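Local coordinates for protein lactaldehyde dehydrogenase (Escherichia coli, PDB 2IMP) that catalyses the irreversible NAD-dependent oxidation of lactaldehyde to lactate, and also oxidises glycolaldehyde, in the breakdown of fucose and rhamnose, at residues Gly170-Ile175 with Arg199-Leu204. Numbering follows the deposited sequence.
Sequences GNTIVI and RGVFNL
Asn203 grips Ile173 O with two donors, its backbone N at 2.9 Å and its side-chain ND2 at 3.0 Å, the latter from above the carbonyl plane. CG of Asn203 sits anti to its own carbonyl carbon (chi1 -53°), which turns the amide back along its strand, and ND2 also donates to Gly200 O at 2.7 Å. With OD1 bonded to Asp12 N, both ends of the buried amide are held; an alanine here would probably leave Gly200 O and Asp12 N without these partners and weaken the tie to Ile173 O. Ile173 N to Val201 O and the nearly straight Ile175 N to Asn203 O (2.7 Å) continue the parallel pairing. On the face opposite Asn203 and Val174, CD1 of Ile175 meets CE1 of Phe202 at 3.6 Å, while CG2 of Ile173 lies 3.9 Å from CD1 of that ring. Ile175 CG2 reaches Leu204 CD1. Strands 172-176 and 202-204 belong to a beta-alpha-beta unit, linked through helix 183-195, in the NAD-binding part of the fold. Strand 134-149 pairs with the other edge of 172-176; helix 155-168 covers the Ile173, Ile175 and Phe202 face, and helix 43-62 the Val174 and Asn203 face.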
# COMPACT_ATOMS: atom_id res chain seq x y z
N GLY A 170 -2.50 6.70 -19.15
CA GLY A 170 -1.92 7.72 -20.00
C GLY A 170 -1.05 7.28 -21.17
O GLY A 170 -0.40 8.11 -21.80
N ASN A 171 -1.00 5.98 -21.44
CA ASN A 171 -0.22 5.48 -22.57
C ASN A 171 -1.09 5.40 -23.83
O ASN A 171 -2.31 5.40 -23.73
CB ASN A 171 0.27 4.04 -22.32
CG ASN A 171 1.08 3.89 -21.05
OD1 ASN A 171 2.29 4.15 -21.06
ND2 ASN A 171 0.44 3.47 -19.97
N THR A 172 -0.45 5.36 -24.99
CA THR A 172 -1.19 5.15 -26.22
C THR A 172 -0.84 3.73 -26.69
O THR A 172 0.14 3.16 -26.21
CB THR A 172 -0.86 6.19 -27.32
OG1 THR A 172 0.55 6.23 -27.56
CG2 THR A 172 -1.36 7.56 -26.91
N ILE A 173 -1.62 3.15 -27.58
CA ILE A 173 -1.32 1.79 -27.96
C ILE A 173 -1.58 1.41 -29.43
O ILE A 173 -2.43 2.00 -30.10
CB ILE A 173 -2.11 0.81 -27.04
CG1 ILE A 173 -1.52 -0.61 -27.12
CG2 ILE A 173 -3.57 0.78 -27.46
CD1 ILE A 173 -2.22 -1.61 -26.19
N VAL A 174 -0.79 0.45 -29.89
CA VAL A 174 -0.92 -0.12 -31.21
C VAL A 174 -1.11 -1.63 -31.05
O VAL A 174 -0.23 -2.32 -30.53
CB VAL A 174 0.33 0.10 -32.08
CG1 VAL A 174 0.13 -0.60 -33.43
CG2 VAL A 174 0.59 1.58 -32.30
N ILE A 175 -2.26 -2.12 -31.47
CA ILE A 175 -2.55 -3.53 -31.34
C ILE A 175 -2.57 -4.33 -32.66
O ILE A 175 -3.03 -3.85 -33.69
CB ILE A 175 -3.91 -3.72 -30.63
CG1 ILE A 175 -3.75 -3.41 -29.14
CG2 ILE A 175 -4.45 -5.12 -30.87
CD1 ILE A 175 -5.03 -3.48 -28.36
N ARG A 199 -7.62 10.68 -31.83
CA ARG A 199 -6.78 10.03 -32.82
C ARG A 199 -5.38 9.62 -32.30
O ARG A 199 -4.74 10.38 -31.57
CB ARG A 199 -6.61 10.94 -34.04
CG ARG A 199 -5.94 12.27 -33.69
CD ARG A 199 -5.93 13.24 -34.87
NE ARG A 199 -4.96 12.87 -35.90
CZ ARG A 199 -4.83 13.51 -37.05
NH1 ARG A 199 -5.61 14.55 -37.32
NH2 ARG A 199 -3.91 13.12 -37.93
N GLY A 200 -4.94 8.43 -32.69
CA GLY A 200 -3.63 7.96 -32.28
C GLY A 200 -3.57 7.20 -30.97
O GLY A 200 -2.63 6.43 -30.76
N VAL A 201 -4.55 7.39 -30.09
CA VAL A 201 -4.54 6.69 -28.81
C VAL A 201 -4.70 5.16 -28.95
O VAL A 201 -4.02 4.40 -28.26
CB VAL A 201 -5.63 7.26 -27.86
CG1 VAL A 201 -5.66 6.46 -26.55
CG2 VAL A 201 -5.33 8.72 -27.57
N PHE A 202 -5.61 4.75 -29.83
CA PHE A 202 -5.82 3.34 -30.12
C PHE A 202 -5.64 3.06 -31.62
O PHE A 202 -6.36 3.62 -32.45
CB PHE A 202 -7.22 2.86 -29.71
CG PHE A 202 -7.47 1.39 -30.00
CD1 PHE A 202 -7.13 0.41 -29.06
CD2 PHE A 202 -8.03 0.98 -31.21
CE1 PHE A 202 -7.33 -0.95 -29.33
CE2 PHE A 202 -8.24 -0.38 -31.49
CZ PHE A 202 -7.90 -1.35 -30.55
N ASN A 203 -4.68 2.20 -31.94
CA ASN A 203 -4.40 1.85 -33.32
C ASN A 203 -4.45 0.33 -33.57
O ASN A 203 -4.02 -0.45 -32.72
CB ASN A 203 -3.01 2.38 -33.71
CG ASN A 203 -2.84 3.85 -33.42
OD1 ASN A 203 -3.12 4.71 -34.26
ND2 ASN A 203 -2.37 4.16 -32.21
N LEU A 204 -4.98 -0.07 -34.71
CA LEU A 204 -5.04 -1.49 -35.03
C LEU A 204 -4.30 -1.83 -36.33
O LEU A 204 -4.67 -1.35 -37.40
CB LEU A 204 -6.49 -1.95 -35.15
CG LEU A 204 -6.69 -3.47 -35.36
CD1 LEU A 204 -6.58 -4.18 -34.02
CD2 LEU A 204 -8.05 -3.75 -35.97